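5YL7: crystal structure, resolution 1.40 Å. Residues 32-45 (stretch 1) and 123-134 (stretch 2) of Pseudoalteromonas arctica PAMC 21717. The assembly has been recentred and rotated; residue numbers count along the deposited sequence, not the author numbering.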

# COMPACT_ATOMS: atom_id res chain seq x y z
N GLY A 32 -3.39 13.98 -6.49
CA GLY A 32 -4.44 13.19 -5.83
C GLY A 32 -5.56 13.90 -5.25
O GLY A 32 -6.42 13.32 -4.60
N SER A 33 -5.65 15.23 -5.51
CA SER A 33 -6.79 16.03 -4.92
C SER A 33 -8.13 15.44 -5.29
O SER A 33 -8.38 15.12 -6.44
N GLY A 34 -8.99 15.22 -4.26
CA GLY A 34 -10.31 14.72 -4.47
C GLY A 34 -10.42 13.19 -4.52
O GLY A 34 -11.54 12.69 -4.68
N VAL A 35 -9.32 12.50 -4.42
CA VAL A 35 -9.31 11.03 -4.54
C VAL A 35 -9.13 10.41 -3.17
O VAL A 35 -8.49 10.96 -2.29
N VAL A 36 -9.76 9.23 -3.02
CA VAL A 36 -9.73 8.47 -1.78
C VAL A 36 -9.05 7.12 -2.02
O VAL A 36 -9.44 6.39 -2.94
N VAL A 37 -8.07 6.83 -1.17
CA VAL A 37 -7.36 5.55 -1.18
C VAL A 37 -7.63 4.83 0.08
O VAL A 37 -7.33 5.34 1.16
N ALA A 38 -8.17 3.60 0.01
CA ALA A 38 -8.33 2.75 1.20
C ALA A 38 -7.07 1.91 1.37
O ALA A 38 -6.65 1.24 0.42
N VAL A 39 -6.52 1.92 2.55
CA VAL A 39 -5.31 1.15 2.90
C VAL A 39 -5.74 0.04 3.82
O VAL A 39 -6.16 0.31 4.97
N LEU A 40 -5.74 -1.20 3.32
CA LEU A 40 -6.20 -2.38 4.07
C LEU A 40 -5.00 -3.00 4.70
O LEU A 40 -4.16 -3.55 3.98
N ASP A 41 -4.82 -2.87 6.01
CA ASP A 41 -3.53 -3.11 6.63
C ASP A 41 -3.71 -3.29 8.10
O ASP A 41 -4.81 -3.68 8.61
N THR A 42 -2.66 -2.98 8.88
CA THR A 42 -2.66 -3.17 10.32
C THR A 42 -3.37 -2.05 11.09
O THR A 42 -3.42 -2.11 12.32
N GLY A 43 -3.87 -1.06 10.38
CA GLY A 43 -4.32 0.16 10.98
C GLY A 43 -3.33 1.26 10.91
O GLY A 43 -2.33 1.15 10.19
N TYR A 44 -3.53 2.34 11.65
CA TYR A 44 -2.62 3.50 11.61
C TYR A 44 -2.41 4.08 13.00
O TYR A 44 -3.26 3.86 13.88
N ARG A 45 -1.31 4.83 13.14
CA ARG A 45 -1.23 5.78 14.25
C ARG A 45 -1.37 7.15 13.70
O ARG A 45 -1.00 7.44 12.53
N TYR A 123 -0.19 13.15 -2.32
CA TYR A 123 -0.20 13.88 -1.07
C TYR A 123 -1.42 14.79 -0.89
O TYR A 123 -1.64 15.25 0.28
N ASN A 124 -2.21 15.00 -1.92
CA ASN A 124 -3.52 15.71 -1.74
C ASN A 124 -4.71 14.78 -1.79
O ASN A 124 -5.83 15.22 -1.69
N ALA A 125 -4.46 13.44 -1.86
CA ALA A 125 -5.51 12.46 -1.66
C ALA A 125 -5.78 12.35 -0.19
O ALA A 125 -5.07 12.88 0.67
N LYS A 126 -6.76 11.53 0.18
CA LYS A 126 -7.03 11.16 1.54
C LYS A 126 -7.07 9.64 1.67
O LYS A 126 -7.45 8.93 0.66
N VAL A 127 -6.67 9.14 2.82
CA VAL A 127 -6.61 7.70 3.10
C VAL A 127 -7.72 7.30 4.05
O VAL A 127 -7.88 7.92 5.12
N VAL A 128 -8.43 6.25 3.67
CA VAL A 128 -9.38 5.57 4.59
C VAL A 128 -8.65 4.37 5.12
O VAL A 128 -8.32 3.42 4.36
N PRO A 129 -8.35 4.29 6.39
CA PRO A 129 -7.71 3.16 6.97
C PRO A 129 -8.68 2.05 7.25
O PRO A 129 -9.69 2.28 7.90
N VAL A 130 -8.46 0.87 6.69
CA VAL A 130 -9.30 -0.30 6.91
C VAL A 130 -8.46 -1.31 7.57
O VAL A 130 -7.55 -1.90 6.97
N ARG A 131 -8.68 -1.51 8.87
CA ARG A 131 -7.85 -2.36 9.67
C ARG A 131 -8.30 -3.80 9.50
O ARG A 131 -9.40 -4.15 9.92
N VAL A 132 -7.44 -4.63 8.93
CA VAL A 132 -7.74 -6.03 8.68
C VAL A 132 -6.69 -6.95 9.19
O VAL A 132 -6.95 -8.19 9.22
N LEU A 133 -5.57 -6.46 9.66
CA LEU A 133 -4.42 -7.26 10.16
C LEU A 133 -4.11 -6.86 11.59
O LEU A 133 -4.03 -5.67 11.91
N GLY A 134 -3.95 -7.86 12.45
CA GLY A 134 -3.52 -7.69 13.83
C GLY A 134 -2.48 -8.65 14.23
O GLY A 134 -1.58 -9.03 13.46

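Strands 36-41 and 126-131 run parallel, and the amides and carbonyls facing the seam are satisfied in alternation: Val37 N donates to Lys126 O (2.9 Å), Val128 N to Val37 O (2.9 Å), Val39 N to Val128 O (3.0 Å), Val130 N to Val39 O (2.9 Å) and Asp41 N to Val130 O (3.1 Å). Pro129, lacking an amide hydrogen, lies opposite Val39 without breaking this ladder.

Val36, Ala38 and Leu40 share one sheet face with Lys126, Val128 and Val130. There Val36 (t) sets CG1 3.6 Å from CG2 of Val128 (t), and Leu40 (m, p) brings CD1 to 3.8 Å from Val130 CB. On the other face, Val39 CG2 meets Val127 CG1 at 3.7 Å, both valines being t, while Tyr44 (p) lays CD1 3.6 Å from Pro129 CB.

At the C-terminal end Asp41 O accepts from both Val132 N (2.8 Å) and Leu133 N (3.1 Å), and Asp41 OD1 takes Thr42 N (2.8 Å). The extended Arg131 (t, t, t) reaches Thr42 O through NE (3.1 Å); its NH1 and NH2 are satisfied elsewhere in the structure.

At the other end, Lys126 N donates to Val35 O (3.1 Å). Water 1 accepts from Gly34 N (2.9 Å) and donates to Asn124 O (2.7 Å), bridging the stretches where direct pairing stops.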

# COMPACT_ATOMS: atom_id res chain seq x y z
CB SER A 33 -6.79 17.40 -5.55
OG SER A 33 -5.62 18.08 -5.28
CB VAL A 35 -8.14 10.65 -5.51
CG1 VAL A 35 -8.12 9.17 -5.70
CG2 VAL A 35 -8.29 11.36 -6.83
CB VAL A 36 -11.15 8.28 -1.21
CG1 VAL A 36 -11.15 7.40 0.02
CG2 VAL A 36 -11.75 9.63 -0.87
CB VAL A 37 -5.82 5.74 -1.42
CG1 VAL A 37 -5.13 4.38 -1.47
CG2 VAL A 37 -5.53 6.57 -2.66
CB ALA A 38 -9.60 1.94 1.08
CB VAL A 39 -4.23 2.04 3.51
CG1 VAL A 39 -3.13 1.22 4.09
CG2 VAL A 39 -3.74 3.02 2.50
CB LEU A 40 -6.91 -3.36 3.13
CG LEU A 40 -8.39 -3.09 2.87
CD1 LEU A 40 -8.61 -1.74 2.20
CD2 LEU A 40 -8.96 -4.18 1.97
CB ASP A 41 -2.55 -1.99 6.18
CG ASP A 41 -1.18 -2.44 6.06
OD1 ASP A 41 -0.56 -2.84 7.06
OD2 ASP A 41 -0.58 -2.35 4.97
CB THR A 42 -1.22 -3.37 10.87
OG1 THR A 42 -0.51 -2.09 10.71
CG2 THR A 42 -0.46 -4.43 10.15
CB TYR A 44 -3.14 4.57 10.66
CG TYR A 44 -4.31 5.34 11.20
CD1 TYR A 44 -5.58 4.81 11.37
CD2 TYR A 44 -4.18 6.65 11.66
CE1 TYR A 44 -6.57 5.49 11.95
CE2 TYR A 44 -5.19 7.34 12.24
CZ TYR A 44 -6.38 6.77 12.38
OH TYR A 44 -7.44 7.43 12.96
CB ARG A 45 0.09 5.64 14.99
CG ARG A 45 0.34 4.33 15.65
CD ARG A 45 -0.77 3.81 16.50
NE ARG A 45 -1.25 4.80 17.46
CZ ARG A 45 -2.37 4.61 18.20
NH1 ARG A 45 -2.80 5.61 18.94
NH2 ARG A 45 -3.00 3.49 18.14
CB TYR A 123 1.09 14.63 -0.84
CG TYR A 123 1.48 15.60 -1.90
CD1 TYR A 123 0.89 16.87 -1.99
CD2 TYR A 123 2.46 15.34 -2.78
CE1 TYR A 123 1.32 17.83 -2.91
CE2 TYR A 123 2.89 16.25 -3.73
CZ TYR A 123 2.33 17.49 -3.73
OH TYR A 123 2.84 18.45 -4.63
CB ASN A 124 -3.65 16.85 -2.74
CG ASN A 124 -2.83 18.05 -2.39
OD1 ASN A 124 -2.59 18.37 -1.24
ND2 ASN A 124 -2.25 18.64 -3.42
CB ALA A 125 -5.11 11.12 -2.26
CB LYS A 126 -8.37 11.69 2.02
CG LYS A 126 -8.46 13.16 1.97
CD LYS A 126 -7.64 13.81 3.04
CE LYS A 126 -8.23 15.21 3.46
NZ LYS A 126 -8.02 16.17 2.40
CB VAL A 127 -5.28 7.30 3.65
CG1 VAL A 127 -5.27 5.88 4.28
CG2 VAL A 127 -4.22 7.37 2.58
CB VAL A 128 -10.67 5.16 3.89
CG1 VAL A 128 -11.54 4.26 4.71
CG2 VAL A 128 -11.42 6.39 3.46
CB PRO A 129 -7.12 3.70 8.27
CG PRO A 129 -8.09 4.79 8.67
CD PRO A 129 -8.59 5.38 7.38
CB VAL A 130 -9.94 -0.78 5.59
CG1 VAL A 130 -10.92 -1.91 5.88
CG2 VAL A 130 -10.64 0.35 4.89
CB ARG A 131 -7.76 -1.93 11.14
CG ARG A 131 -6.97 -2.85 11.98
CD ARG A 131 -6.62 -2.21 13.32
NE ARG A 131 -5.76 -3.12 14.04
CZ ARG A 131 -6.03 -3.89 15.09
NH1 ARG A 131 -7.21 -3.85 15.65
NH2 ARG A 131 -5.14 -4.73 15.55
CB VAL A 132 -7.99 -6.28 7.18
CG1 VAL A 132 -9.15 -5.43 6.62
CG2 VAL A 132 -6.74 -6.09 6.35
CB LEU A 133 -3.17 -7.05 9.35
CG LEU A 133 -3.28 -7.20 7.82
CD1 LEU A 133 -1.94 -6.89 7.18
CD2 LEU A 133 -3.70 -8.61 7.45
O HOH W 1 -8.48 15.33 -1.39
O HOH W 2 -8.46 13.32 -1.74